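Tapirin (Caldicellulosiruptor hydrothermalis, PDB 6N2C) binds cellulose, probably helping this thermophilic bacterium adhere to plant biomass, and has a C-terminal beta-helix domain that carries a zinc ion. Local coordinates at residues L174-S178 / N179-F183; S281-G284 / K285-I288; P447-A451 / I452-I456; I560-L563 / L564-N567. One frame throughout, in Å; residues are numbered along the deposited sequence. Where two conformers were deposited one is given.

Contact 1 (L174-S178 / N179-F183); sequences LAWDS and NIFDF
Trp176 meets Phe181 at an oblique angle. The six-membered ring of the indole and the phenyl ring have centroids 5.8 Å apart, with planes turned 33° against each other. The closest touch is Trp176 CZ2 to Phe181 CE2, at 3.9 Å. The indole N-H lies in its ring plane and donates to Ser178 OG in one of two conformers of Ser178, so this bond is less certain.

Asp177 comes next and makes an Asx turn. Its OD1 takes the backbone N-H of Asn179, with Asp177 OD1 3.1 Å from Asn179 N, and the donor comes from above the carboxylate plane. CG stands anti to the backbone N of Asp177 (chi1 -179°), which carries the carboxylate forward over the next turn of chain. A water also bridges Asp177 OD1 and Asn179 OD1, though its leg to Asp177 is doubtfully short. The other oxygen, OD2, is held by Asn231. Asp177 CB packs on Ile180 CD1 at 3.8 Å.

The backbone then winds into a 3-10 segment, made by bonds that span three residues. Ile180 N donates to Asp177 O at 3.0 Å. Phe181 N does the same to Ser178 O. Ser178 O also lies at the edge of the Phe181 ring, 3.6 Å from Phe181 CD2.

This short turn lies before strand 186-190 of the beta-helix. Ile180 rests on strands 231-234 and 252-255. Trp176, Ile180 and Phe181 all touch Ile452 of helix 451-457, and Phe181 also meets Trp465.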
ATOM      1  N   LEU A 174     -12.380 -10.191   1.223  1.00 22.60           N
ATOM      2  CA  LEU A 174     -11.929  -8.868   1.609  1.00 19.92           C
ATOM      3  C   LEU A 174     -11.449  -8.159   0.354  1.00 18.32           C
ATOM      4  O   LEU A 174     -10.629  -8.725  -0.380  1.00 19.36           O
ATOM      5  CB  LEU A 174     -10.738  -9.023   2.560  1.00 21.10           C
ATOM      6  CG  LEU A 174     -10.108  -7.658   3.027  1.00 22.44           C
ATOM      7  CD1 LEU A 174     -11.124  -6.734   3.669  1.00 28.97           C
ATOM      8  CD2 LEU A 174      -9.018  -8.035   3.971  1.00 24.26           C
ATOM      9  N   ALA A 175     -12.007  -6.984   0.136  1.00 17.24           N
ATOM     10  CA  ALA A 175     -11.598  -6.091  -0.976  1.00 17.43           C
ATOM     11  C   ALA A 175     -11.862  -6.678  -2.340  1.00 17.37           C
ATOM     12  O   ALA A 175     -11.317  -6.249  -3.321  1.00 15.91           O
ATOM     13  CB  ALA A 175     -10.151  -5.590  -0.863  1.00 17.23           C
ATOM     14  N   TRP A 176     -12.751  -7.673  -2.435  1.00 18.33           N
ATOM     15  CA  TRP A 176     -13.102  -8.167  -3.758  1.00 18.00           C
ATOM     16  C   TRP A 176     -13.778  -7.096  -4.567  1.00 18.59           C
ATOM     17  O   TRP A 176     -14.686  -6.472  -4.091  1.00 21.41           O
ATOM     18  CB  TRP A 176     -14.033  -9.378  -3.640  1.00 20.06           C
ATOM     19  CG  TRP A 176     -14.326  -9.870  -5.077  1.00 21.50           C
ATOM     20  CD1 TRP A 176     -15.322  -9.436  -5.928  1.00 23.57           C
ATOM     21  CD2 TRP A 176     -13.530 -10.752  -5.798  1.00 21.51           C
ATOM     22  NE1 TRP A 176     -15.168 -10.053  -7.144  1.00 23.29           N
ATOM     23  CE2 TRP A 176     -14.075 -10.868  -7.088  1.00 23.49           C
ATOM     24  CE3 TRP A 176     -12.372 -11.500  -5.484  1.00 23.20           C
ATOM     25  CZ2 TRP A 176     -13.485 -11.648  -8.062  1.00 21.97           C
ATOM     26  CZ3 TRP A 176     -11.803 -12.295  -6.433  1.00 24.61           C
ATOM     27  CH2 TRP A 176     -12.388 -12.378  -7.740  1.00 23.74           C
ATOM     28  N   ASP A 177     -13.318  -6.824  -5.788  1.00 18.15           N
ATOM     29  CA  ASP A 177     -13.934  -5.740  -6.583  1.00 17.78           C
ATOM     30  C   ASP A 177     -13.902  -6.253  -8.043  1.00 19.76           C
ATOM     31  O   ASP A 177     -12.851  -6.281  -8.672  1.00 18.56           O
ATOM     32  CB  ASP A 177     -13.141  -4.413  -6.463  1.00 17.93           C
ATOM     33  CG  ASP A 177     -13.756  -3.291  -7.240  1.00 19.77           C
ATOM     34  OD1 ASP A 177     -14.709  -3.518  -8.044  1.00 19.88           O
ATOM     35  OD2 ASP A 177     -13.273  -2.128  -7.097  1.00 21.28           O
ATOM     36  N   SER A 178     -15.035  -6.691  -8.564  0.64 20.13           N
ATOM     37  CA  SER A 178     -15.037  -7.233  -9.936  0.64 20.49           C
ATOM     38  C   SER A 178     -14.659  -6.233 -11.004  0.64 20.72           C
ATOM     39  O   SER A 178     -14.221  -6.636 -12.087  0.64 17.71           O
ATOM     40  CB  SER A 178     -16.400  -7.910 -10.280  0.64 22.59           C
ATOM     41  OG  SER A 178     -16.716  -8.983  -9.393  0.64 22.78           O
ATOM     42  N   ASN A 179     -14.789  -4.935 -10.746  1.00 20.15           N
ATOM     43  CA  ASN A 179     -14.280  -3.918 -11.673  1.00 20.52           C
ATOM     44  C   ASN A 179     -12.751  -3.965 -11.885  1.00 19.22           C
ATOM     45  O   ASN A 179     -12.283  -3.435 -12.864  1.00 18.55           O
ATOM     46  CB  ASN A 179     -14.541  -2.497 -11.285  1.00 25.13           C
ATOM     47  CG  ASN A 179     -16.015  -2.127 -11.246  1.00 27.69           C
ATOM     48  OD1 ASN A 179     -16.416  -1.409 -10.325  1.00 47.52           O
ATOM     49  ND2 ASN A 179     -16.775  -2.528 -12.177  1.00 25.28           N
ATOM     50  N   ILE A 180     -11.999  -4.591 -10.999  1.00 16.06           N
ATOM     51  CA  ILE A 180     -10.562  -4.808 -11.234  1.00 15.20           C
ATOM     52  C   ILE A 180     -10.297  -5.468 -12.606  1.00 17.47           C
ATOM     53  O   ILE A 180      -9.265  -5.242 -13.228  1.00 15.69           O
ATOM     54  CB  ILE A 180      -9.915  -5.494 -10.015  1.00 16.47           C
ATOM     55  CG1 ILE A 180      -9.716  -4.416  -8.910  1.00 19.20           C
ATOM     56  CG2 ILE A 180      -8.587  -6.098 -10.340  1.00 17.30           C
ATOM     57  CD1 ILE A 180      -9.497  -5.021  -7.504  1.00 18.87           C
ATOM     58  N   PHE A 181     -11.245  -6.338 -13.030  1.00 15.64           N
ATOM     59  CA  PHE A 181     -11.071  -7.105 -14.259  1.00 17.04           C
ATOM     60  C   PHE A 181     -11.750  -6.459 -15.428  1.00 19.52           C
ATOM     61  O   PHE A 181     -11.693  -7.022 -16.527  1.00 18.48           O
ATOM     62  CB  PHE A 181     -11.663  -8.490 -14.071  1.00 15.58           C
ATOM     63  CG  PHE A 181     -11.078  -9.195 -12.891  1.00 16.40           C
ATOM     64  CD1 PHE A 181      -9.843  -9.772 -12.941  1.00 17.61           C
ATOM     65  CD2 PHE A 181     -11.753  -9.168 -11.663  1.00 18.42           C
ATOM     66  CE1 PHE A 181      -9.310 -10.359 -11.817  1.00 20.61           C
ATOM     67  CE2 PHE A 181     -11.232  -9.769 -10.561  1.00 18.23           C
ATOM     68  CZ  PHE A 181     -10.004 -10.358 -10.625  1.00 18.64           C
ATOM     69  N   ASP A 182     -12.319  -5.281 -15.231  1.00 18.57           N
ATOM     70  CA  ASP A 182     -12.938  -4.500 -16.292  1.00 16.60           C
ATOM     71  C   ASP A 182     -12.109  -3.280 -16.639  1.00 17.24           C
ATOM     72  O   ASP A 182     -12.153  -2.216 -15.942  1.00 15.90           O
ATOM     73  CB  ASP A 182     -14.328  -4.117 -15.868  1.00 16.66           C
ATOM     74  CG  ASP A 182     -15.101  -3.358 -16.926  1.00 17.34           C
ATOM     75  OD1 ASP A 182     -14.501  -2.814 -17.855  1.00 14.82           O
ATOM     76  OD2 ASP A 182     -16.392  -3.234 -16.725  1.00 16.49           O
ATOM     77  N   PHE A 183     -11.401  -3.386 -17.784  1.00 15.53           N
ATOM     78  CA  PHE A 183     -10.498  -2.285 -18.145  1.00 13.24           C
ATOM     79  C   PHE A 183     -11.149  -1.054 -18.686  1.00 14.73           C
ATOM     80  O   PHE A 183     -10.458  -0.106 -19.092  1.00 14.95           O
ATOM     81  CB  PHE A 183      -9.248  -2.832 -18.884  1.00 13.61           C
ATOM     82  CG  PHE A 183      -8.340  -3.553 -17.976  1.00 13.14           C
ATOM     83  CD1 PHE A 183      -7.354  -2.842 -17.290  1.00 12.83           C
ATOM     84  CD2 PHE A 183      -8.609  -4.878 -17.642  1.00 13.30           C
ATOM     85  CE1 PHE A 183      -6.613  -3.492 -16.329  1.00 12.99           C
ATOM     86  CE2 PHE A 183      -7.840  -5.542 -16.722  1.00 14.88           C
ATOM     87  CZ  PHE A 183      -6.849  -4.767 -16.032  1.00 14.21           C
TER
HETATM   88  O   HOH W   1     -16.668  -2.106  -7.684  0.99 49.23           O

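Contact 2 (S281-G284 / K285-I288); sequences SLSG and KDEI
Asp286 OD2 is gripped twice by Ser283. The hydroxyl donates to it with Ser283 OG 2.5 Å from Asp286 OD2, on the syn side and 25° out of the carboxylate plane. The backbone N-H arrives nearly in line with the C-O bond, with Ser283 N 2.8 Å from Asp286 OD2. The Ser283 torsion (chi1 70°) keeps the hydroxyl close to its own N-H, and both can reach OD2.

The two residues close a tight turn between strands 279-281 and 287-290 of the beta-helix. Gly284 takes backbone angles that would jam a side chain against the carbonyl O before it, so the bend calls for glycine. Lys285 follows and leads its chain away.

Next to the polar grip, the Leu282 and Asp286 side chains pass antiparallel, with Leu282 CD2 4.0 Å from Asp286 CB. Leu282 CD1 meets Ile288 CD1, also at 4.0 Å, on the inner side of the turn.

Neighbouring coils supply further bonds. Asp286 OD1 takes the N-H of Asn266, and Asn306 OD1 accepts from Asp286 N. With an alanine in place of Asp286, Ser283 N and OG and the N-H of Asn266 would probably all lose their acceptor. The buried carboxylate is thus met by neutral donors, which probably spread its charge and tie this turn to those beside it.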
ATOM      1  N   SER A 281       8.352   0.938   3.638  1.00 15.45           N
ATOM      2  CA  SER A 281       9.401   1.677   4.386  1.00 15.95           C
ATOM      3  C   SER A 281       9.129   3.148   4.540  1.00 17.70           C
ATOM      4  O   SER A 281       9.060   3.855   3.506  1.00 17.21           O
ATOM      5  CB  SER A 281      10.755   1.415   3.693  1.00 20.02           C
ATOM      6  OG  SER A 281      11.771   2.237   4.323  1.00 25.79           O
ATOM      7  N   LEU A 282       8.994   3.634   5.812  1.00 14.97           N
ATOM      8  CA  LEU A 282       8.688   5.031   6.069  1.00 18.27           C
ATOM      9  C   LEU A 282       9.990   5.908   6.114  1.00 17.19           C
ATOM     10  O   LEU A 282      11.097   5.354   6.325  1.00 19.73           O
ATOM     11  CB  LEU A 282       7.816   5.262   7.314  1.00 18.84           C
ATOM     12  CG  LEU A 282       6.333   4.892   7.046  1.00 20.65           C
ATOM     13  CD1 LEU A 282       6.116   3.375   6.868  1.00 21.85           C
ATOM     14  CD2 LEU A 282       5.572   5.360   8.244  1.00 22.79           C
ATOM     15  N   SER A 283       9.860   7.165   5.810  1.00 17.92           N
ATOM     16  CA  SER A 283      10.984   8.125   5.720  1.00 19.23           C
ATOM     17  C   SER A 283      11.120   9.108   6.866  1.00 19.36           C
ATOM     18  O   SER A 283      12.210   9.681   7.053  1.00 17.80           O
ATOM     19  CB  SER A 283      11.022   8.908   4.378  1.00 20.22           C
ATOM     20  OG  SER A 283       9.965   9.842   4.243  1.00 18.20           O
ATOM     21  N   GLY A 284      10.032   9.367   7.579  1.00 16.98           N
ATOM     22  CA  GLY A 284       9.874  10.413   8.568  1.00 17.96           C
ATOM     23  C   GLY A 284       8.726  11.355   8.292  1.00 16.36           C
ATOM     24  O   GLY A 284       8.445  11.658   7.110  1.00 15.87           O
ATOM     25  N   LYS A 285       7.959  11.697   9.323  1.00 13.83           N
ATOM     26  CA  LYS A 285       6.778  12.517   9.185  1.00 17.09           C
ATOM     27  C   LYS A 285       5.825  11.885   8.091  1.00 16.53           C
ATOM     28  O   LYS A 285       5.101  12.586   7.422  1.00 17.14           O
ATOM     29  CB  LYS A 285       7.091  13.947   8.801  1.00 22.92           C
ATOM     30  CG  LYS A 285       7.845  14.687   9.892  1.00 27.69           C
ATOM     31  CD  LYS A 285       6.811  15.389  10.731  1.00 40.26           C
ATOM     32  CE  LYS A 285       6.889  16.851  10.410  1.00 45.96           C
ATOM     33  NZ  LYS A 285       7.815  17.536  11.346  1.00 49.05           N
ATOM     34  N   ASP A 286       5.822  10.567   8.033  1.00 17.73           N
ATOM     35  CA  ASP A 286       4.962   9.850   7.065  1.00 16.72           C
ATOM     36  C   ASP A 286       3.846   9.141   7.858  1.00 17.08           C
ATOM     37  O   ASP A 286       4.072   8.634   8.978  1.00 18.27           O
ATOM     38  CB  ASP A 286       5.774   8.859   6.275  1.00 16.21           C
ATOM     39  CG  ASP A 286       6.726   9.510   5.317  1.00 14.66           C
ATOM     40  OD1 ASP A 286       6.346  10.506   4.629  1.00 18.19           O
ATOM     41  OD2 ASP A 286       7.804   8.901   5.099  1.00 17.87           O
ATOM     42  N   GLU A 287       2.659   9.070   7.229  1.00 15.61           N
ATOM     43  CA  GLU A 287       1.518   8.427   7.867  1.00 16.91           C
ATOM     44  C   GLU A 287       0.901   7.394   6.974  1.00 15.91           C
ATOM     45  O   GLU A 287       0.669   7.671   5.811  1.00 16.11           O
ATOM     46  CB  GLU A 287       0.471   9.497   8.160  1.00 19.85           C
ATOM     47  CG  GLU A 287      -0.769   8.951   8.852  1.00 24.99           C
ATOM     48  CD  GLU A 287      -1.871   9.985   9.171  1.00 29.86           C
ATOM     49  OE1 GLU A 287      -1.828  11.148   8.714  1.00 38.77           O
ATOM     50  OE2 GLU A 287      -2.755   9.635   9.974  1.00 31.50           O
ATOM     51  N   ILE A 288       0.563   6.242   7.551  1.00 14.73           N
ATOM     52  CA  ILE A 288      -0.245   5.210   6.871  1.00 16.44           C
ATOM     53  C   ILE A 288      -1.471   5.053   7.747  1.00 16.65           C
ATOM     54  O   ILE A 288      -1.358   4.843   8.964  1.00 19.75           O
ATOM     55  CB  ILE A 288       0.502   3.926   6.785  1.00 16.78           C
ATOM     56  CG1 ILE A 288       1.696   4.106   5.835  1.00 16.86           C
ATOM     57  CG2 ILE A 288      -0.417   2.840   6.185  1.00 19.51           C
ATOM     58  CD1 ILE A 288       2.409   2.856   5.553  1.00 17.43           C
TER

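Contact 3 (P447-A451 / I452-I456)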
ATOM      1  N   PRO A 447      -4.748 -14.592   9.118  1.00 22.75           N
ATOM      2  CA  PRO A 447      -5.712 -14.349   8.000  1.00 25.16           C
ATOM      3  C   PRO A 447      -5.399 -15.106   6.718  1.00 24.89           C
ATOM      4  O   PRO A 447      -4.252 -15.334   6.370  1.00 25.47           O
ATOM      5  CB  PRO A 447      -5.598 -12.852   7.786  1.00 25.38           C
ATOM      6  CG  PRO A 447      -5.230 -12.314   9.141  1.00 25.25           C
ATOM      7  CD  PRO A 447      -4.232 -13.323   9.642  1.00 23.56           C
ATOM      8  N   THR A 448      -6.445 -15.591   6.043  0.54 28.53           N
ATOM      9  CA  THR A 448      -6.248 -16.134   4.720  0.54 25.70           C
ATOM     10  C   THR A 448      -5.919 -14.983   3.728  0.54 22.33           C
ATOM     11  O   THR A 448      -6.344 -13.826   3.897  0.54 24.33           O
ATOM     12  CB  THR A 448      -7.458 -16.954   4.201  0.54 27.43           C
ATOM     13  OG1 THR A 448      -7.030 -17.647   3.040  0.54 36.77           O
ATOM     14  CG2 THR A 448      -8.686 -16.080   3.869  0.54 26.80           C
ATOM     15  N   ILE A 449      -5.172 -15.347   2.717  1.00 22.83           N
ATOM     16  CA  ILE A 449      -4.868 -14.410   1.596  1.00 23.95           C
ATOM     17  C   ILE A 449      -6.180 -14.131   0.825  1.00 22.42           C
ATOM     18  O   ILE A 449      -6.896 -15.099   0.416  1.00 23.17           O
ATOM     19  CB  ILE A 449      -3.883 -14.975   0.627  1.00 25.40           C
ATOM     20  CG1 ILE A 449      -2.559 -15.309   1.292  1.00 32.04           C
ATOM     21  CG2 ILE A 449      -3.698 -14.028  -0.540  1.00 27.17           C
ATOM     22  CD1 ILE A 449      -2.040 -14.230   2.206  1.00 33.41           C
ATOM     23  N   PRO A 450      -6.556 -12.851   0.674  1.00 19.70           N
ATOM     24  CA  PRO A 450      -7.788 -12.506   0.002  1.00 18.98           C
ATOM     25  C   PRO A 450      -7.776 -13.017  -1.434  1.00 17.65           C
ATOM     26  O   PRO A 450      -6.768 -12.993  -2.120  1.00 17.63           O
ATOM     27  CB  PRO A 450      -7.792 -10.986   0.030  1.00 19.20           C
ATOM     28  CG  PRO A 450      -7.078 -10.652   1.301  1.00 17.73           C
ATOM     29  CD  PRO A 450      -5.916 -11.628   1.169  1.00 19.10           C
ATOM     30  N   ALA A 451      -8.952 -13.466  -1.860  1.00 18.77           N
ATOM     31  CA  ALA A 451      -9.134 -14.015  -3.186  1.00 20.43           C
ATOM     32  C   ALA A 451      -8.774 -13.032  -4.259  1.00 18.01           C
ATOM     33  O   ALA A 451      -8.126 -13.422  -5.211  1.00 18.39           O
ATOM     34  CB  ALA A 451     -10.573 -14.477  -3.404  1.00 23.25           C
ATOM     35  N   ILE A 452      -9.092 -11.784  -4.033  1.00 17.34           N
ATOM     36  CA  ILE A 452      -8.741 -10.745  -5.006  1.00 18.28           C
ATOM     37  C   ILE A 452      -7.238 -10.689  -5.245  1.00 19.56           C
ATOM     38  O   ILE A 452      -6.789 -10.500  -6.393  1.00 16.77           O
ATOM     39  CB  ILE A 452      -9.356  -9.377  -4.673  1.00 18.40           C
ATOM     40  CG1 ILE A 452      -9.321  -8.402  -5.803  1.00 19.59           C
ATOM     41  CG2 ILE A 452      -8.632  -8.748  -3.484  1.00 17.77           C
ATOM     42  CD1 ILE A 452     -10.040  -8.807  -7.047  1.00 21.23           C
ATOM     43  N   ILE A 453      -6.419 -10.848  -4.191  1.00 17.43           N
ATOM     44  CA  ILE A 453      -4.979 -10.833  -4.354  1.00 19.54           C
ATOM     45  C   ILE A 453      -4.470 -12.065  -5.073  1.00 19.95           C
ATOM     46  O   ILE A 453      -3.594 -11.972  -5.946  1.00 20.59           O
ATOM     47  CB  ILE A 453      -4.252 -10.711  -2.958  1.00 21.14           C
ATOM     48  CG1 ILE A 453      -4.676  -9.429  -2.249  1.00 21.09           C
ATOM     49  CG2 ILE A 453      -2.737 -10.919  -3.105  1.00 18.05           C
ATOM     50  CD1 ILE A 453      -4.258  -8.117  -2.884  1.00 22.00           C
ATOM     51  N   GLU A 454      -5.040 -13.239  -4.758  1.00 18.48           N
ATOM     52  CA  GLU A 454      -4.735 -14.448  -5.466  1.00 21.42           C
ATOM     53  C   GLU A 454      -4.939 -14.267  -6.954  1.00 18.31           C
ATOM     54  O   GLU A 454      -4.024 -14.647  -7.760  1.00 19.48           O
ATOM     55  CB  GLU A 454      -5.564 -15.625  -4.984  1.00 26.40           C
ATOM     56  CG  GLU A 454      -5.176 -16.088  -3.627  1.00 35.22           C
ATOM     57  CD  GLU A 454      -6.121 -17.182  -3.062  1.00 40.80           C
ATOM     58  OE1 GLU A 454      -7.025 -17.695  -3.819  1.00 36.45           O
ATOM     59  OE2 GLU A 454      -6.002 -17.417  -1.816  1.00 36.10           O
ATOM     60  N   GLU A 455      -6.048 -13.657  -7.302  1.00 19.06           N
ATOM     61  CA  GLU A 455      -6.389 -13.510  -8.754  1.00 19.41           C
ATOM     62  C   GLU A 455      -5.480 -12.495  -9.423  1.00 21.13           C
ATOM     63  O   GLU A 455      -4.993 -12.721 -10.531  1.00 21.03           O
ATOM     64  CB  GLU A 455      -7.848 -13.149  -8.953  1.00 22.06           C
ATOM     65  CG  GLU A 455      -8.827 -14.168  -8.421  1.00 27.69           C
ATOM     66  CD  GLU A 455      -8.645 -15.534  -9.164  1.00 34.97           C
ATOM     67  OE1 GLU A 455      -8.451 -16.588  -8.487  1.00 48.96           O
ATOM     68  OE2 GLU A 455      -8.512 -15.455 -10.391  1.00 35.23           O
ATOM     69  N   ILE A 456      -5.171 -11.386  -8.750  1.00 21.56           N
ATOM     70  CA  ILE A 456      -4.245 -10.392  -9.330  1.00 20.68           C
ATOM     71  C   ILE A 456      -2.869 -10.978  -9.599  1.00 20.55           C
ATOM     72  O   ILE A 456      -2.158 -10.614 -10.538  1.00 18.22           O
ATOM     73  CB  ILE A 456      -4.192  -9.189  -8.393  1.00 23.00           C
ATOM     74  CG1 ILE A 456      -5.451  -8.347  -8.650  1.00 24.04           C
ATOM     75  CG2 ILE A 456      -2.926  -8.358  -8.577  1.00 27.34           C
ATOM     76  CD1 ILE A 456      -5.643  -7.439  -7.419  1.00 27.74           C
TER
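The carboxylate of Glu454 is the flat group that reaches back to Ile449, at the start of helix 451-457, where Pro450 holds the N-cap position. Its OE2 lies 3.3 Å from Ile449 O; both are acceptors, so this is no hydrogen bond. The other oxygen, OE1, is bonded to the hydroxyl of Tyr172, which anchors the group. The Glu454 chain is extended beyond CG (chi2 173°), and this carries the carboxylate as far as the Ile449 carbonyl.

The Pro450 carbonyl opens the helical bonding. Glu454 N donates to Pro450 O at 3.2 Å, nearly straight and in the carbonyl plane. Ile453 N reaches the same oxygen by a weak, bent bond. One residue on, Glu455 N donates to Ala451 O at 3.0 Å. Two glutamates near the positive end of a helix are probably favoured by its dipole. Glu455 has a further partner in a salt bridge to Lys458.

Ile449 and Ile453 cross at about a right angle, with Ile449 CG2 4.1 Å from Ile453 CB. The same methyl also lies against the aliphatic part of the glutamate, Ile449 CG2 being 4.0 Å from Glu454 CG. The buried residues face the beta-helix: Pro450 and Ile453 touch Leu273 of strand 273-276, and Ile452 touches Leu252 of strand 252-255. Pro450 itself is in contact with both following isoleucines, its CB standing 4.2 Å from Ile452 CG2 and 4.2 Å from Ile453 CG1.

Contact 4 (I560-L563 / L564-N567)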
ATOM      1  N   ILE A 560     -15.279   2.104 -26.625  1.00 12.56           N
ATOM      2  CA  ILE A 560     -15.359   0.872 -25.941  1.00 14.15           C
ATOM      3  C   ILE A 560     -15.822  -0.246 -26.920  1.00 14.98           C
ATOM      4  O   ILE A 560     -15.257  -1.348 -27.015  1.00 15.63           O
ATOM      5  CB  ILE A 560     -16.324   0.937 -24.780  1.00 13.44           C
ATOM      6  CG1 ILE A 560     -15.798   1.888 -23.671  1.00 12.84           C
ATOM      7  CG2 ILE A 560     -16.663  -0.423 -24.205  1.00 14.81           C
ATOM      8  CD1 ILE A 560     -16.746   2.160 -22.602  1.00 14.50           C
ATOM      9  N   ASP A 561     -16.862   0.072 -27.695  1.00 15.48           N
ATOM     10  CA  ASP A 561     -17.379  -0.912 -28.649  1.00 18.70           C
ATOM     11  C   ASP A 561     -16.270  -1.333 -29.653  1.00 17.60           C
ATOM     12  O   ASP A 561     -16.147  -2.519 -29.963  1.00 15.58           O
ATOM     13  CB  ASP A 561     -18.529  -0.335 -29.468  1.00 17.11           C
ATOM     14  CG  ASP A 561     -19.786  -0.087 -28.612  1.00 16.85           C
ATOM     15  OD1 ASP A 561     -19.915  -0.523 -27.462  1.00 24.77           O
ATOM     16  OD2 ASP A 561     -20.600   0.557 -29.207  1.00 24.85           O
ATOM     17  N   TYR A 562     -15.500  -0.383 -30.135  1.00 15.75           N
ATOM     18  CA  TYR A 562     -14.379  -0.685 -31.012  1.00 15.92           C
ATOM     19  C   TYR A 562     -13.346  -1.576 -30.346  1.00 16.12           C
ATOM     20  O   TYR A 562     -12.944  -2.674 -30.895  1.00 17.71           O
ATOM     21  CB  TYR A 562     -13.688   0.550 -31.528  1.00 14.72           C
ATOM     22  CG  TYR A 562     -12.511   0.306 -32.415  1.00 16.95           C
ATOM     23  CD1 TYR A 562     -12.675  -0.042 -33.767  1.00 16.91           C
ATOM     24  CD2 TYR A 562     -11.211   0.266 -31.904  1.00 16.43           C
ATOM     25  CE1 TYR A 562     -11.576  -0.295 -34.565  1.00 17.09           C
ATOM     26  CE2 TYR A 562     -10.114  -0.062 -32.672  1.00 15.74           C
ATOM     27  CZ  TYR A 562     -10.284  -0.279 -34.015  1.00 16.97           C
ATOM     28  OH  TYR A 562      -9.232  -0.590 -34.777  1.00 21.42           O
ATOM     29  N   LEU A 563     -12.948  -1.203 -29.146  1.00 15.57           N
ATOM     30  CA  LEU A 563     -11.967  -2.004 -28.453  1.00 14.53           C
ATOM     31  C   LEU A 563     -12.438  -3.429 -28.166  1.00 15.63           C
ATOM     32  O   LEU A 563     -11.636  -4.390 -28.241  1.00 17.23           O
ATOM     33  CB  LEU A 563     -11.543  -1.396 -27.135  1.00 12.79           C
ATOM     34  CG  LEU A 563     -10.856  -0.030 -27.284  1.00 14.27           C
ATOM     35  CD1 LEU A 563     -10.681   0.672 -25.921  1.00 15.38           C
ATOM     36  CD2 LEU A 563      -9.520  -0.058 -27.983  1.00 13.66           C
ATOM     37  N   LEU A 564     -13.700  -3.598 -27.868  1.00 14.74           N
ATOM     38  CA  LEU A 564     -14.243  -4.869 -27.625  1.00 16.45           C
ATOM     39  C   LEU A 564     -14.281  -5.686 -28.957  1.00 17.90           C
ATOM     40  O   LEU A 564     -13.993  -6.900 -28.902  1.00 18.86           O
ATOM     41  CB  LEU A 564     -15.707  -4.770 -27.102  1.00 20.81           C
ATOM     42  CG  LEU A 564     -15.883  -4.292 -25.657  1.00 22.09           C
ATOM     43  CD1 LEU A 564     -17.348  -4.021 -25.265  1.00 23.42           C
ATOM     44  CD2 LEU A 564     -15.401  -5.335 -24.699  1.00 25.55           C
ATOM     45  N   SER A 565     -14.632  -5.038 -30.055  1.00 16.80           N
ATOM     46  CA  SER A 565     -14.749  -5.732 -31.338  1.00 20.11           C
ATOM     47  C   SER A 565     -13.425  -6.305 -31.790  1.00 24.16           C
ATOM     48  O   SER A 565     -13.392  -7.383 -32.406  1.00 21.17           O
ATOM     49  CB  SER A 565     -15.323  -4.853 -32.421  1.00 19.54           C
ATOM     50  OG  SER A 565     -14.416  -3.864 -32.915  1.00 24.21           O
ATOM     51  N   LYS A 566     -12.347  -5.633 -31.407  1.00 19.20           N
ATOM     52  CA  LYS A 566     -11.010  -6.058 -31.720  1.00 21.38           C
ATOM     53  C   LYS A 566     -10.364  -6.890 -30.650  1.00 19.05           C
ATOM     54  O   LYS A 566      -9.208  -7.325 -30.819  1.00 19.00           O
ATOM     55  CB  LYS A 566     -10.146  -4.879 -32.061  1.00 19.26           C
ATOM     56  CG  LYS A 566     -10.594  -3.944 -33.165  1.00 22.43           C
ATOM     57  CD  LYS A 566     -11.050  -4.670 -34.451  1.00 26.51           C
ATOM     58  CE  LYS A 566     -11.170  -3.707 -35.595  1.00 29.67           C
ATOM     59  NZ  LYS A 566     -11.995  -4.318 -36.666  1.00 34.77           N
ATOM     60  N   ASN A 567     -11.106  -7.259 -29.614  1.00 17.31           N
ATOM     61  CA  ASN A 567     -10.631  -7.988 -28.472  1.00 19.18           C
ATOM     62  C   ASN A 567      -9.383  -7.342 -27.846  1.00 16.99           C
ATOM     63  O   ASN A 567      -8.511  -8.045 -27.260  1.00 18.02           O
ATOM     64  CB  ASN A 567     -10.313  -9.472 -28.777  1.00 23.52           C
ATOM     65  CG  ASN A 567     -11.538 -10.342 -29.154  1.00 27.23           C
ATOM     66  OD1 ASN A 567     -11.337 -11.488 -29.544  1.00 38.72           O
ATOM     67  ND2 ASN A 567     -12.759  -9.865 -28.970  1.00 25.67           N
TER
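Ile560 O, Asp561 O and Tyr562 O accept in turn from Leu564 N, Ser565 N and Lys566 N, the regular bonds of the last turn of helix 557-565, which ends in a Schellman motif with Asn567 at positive phi (51°) and its N bonded to Leu564 O.

Lys566 lays its aliphatic chain over one face of Tyr562. Lys566 CG stands 4.0 Å from the ring centroid of Tyr562, 21° off the normal, a CH-pi contact. Farther along, Lys566 CE comes within 3.6 Å of Tyr562 CE1. Ser565 OG donates to Tyr562 O at 2.8 Å. The side chain of Asn567 adds a bond of its own, ND2 to Leu564 O at 3.2 Å. Along another flank Ile560 and Leu564 run side by side, with Ile560 CG2 3.8 Å from Leu564 CD1.

The Tyr562 hydroxyl is bonded to Glu473. Replacing Tyr562 by an alanine is likely to free the Lys566 chain to swing and leave Glu473 without its hydroxyl partner.

Tyr562 O and Leu564 O each accept twice, so side chains probably help to satisfy carbonyls where the regular helix bonds run out.

Overall arrangement
Contact 2 is the most buried of the four, a turn within the beta-helix where a carboxylate is met by backbone and hydroxyl donors. Contacts 1 and 3 touch each other and lie on the same face of the solenoid, and both reach strand 252-255. Aromatic and aliphatic groups dominate there, with polar ends paired to residues around them. Contact 4 is nearer the surface and farthest from the chain's centre, about 43 Å from contact 2 between centres; its chemistry is that of a helix end. Contact 3 begins a helix and contact 4 ends one.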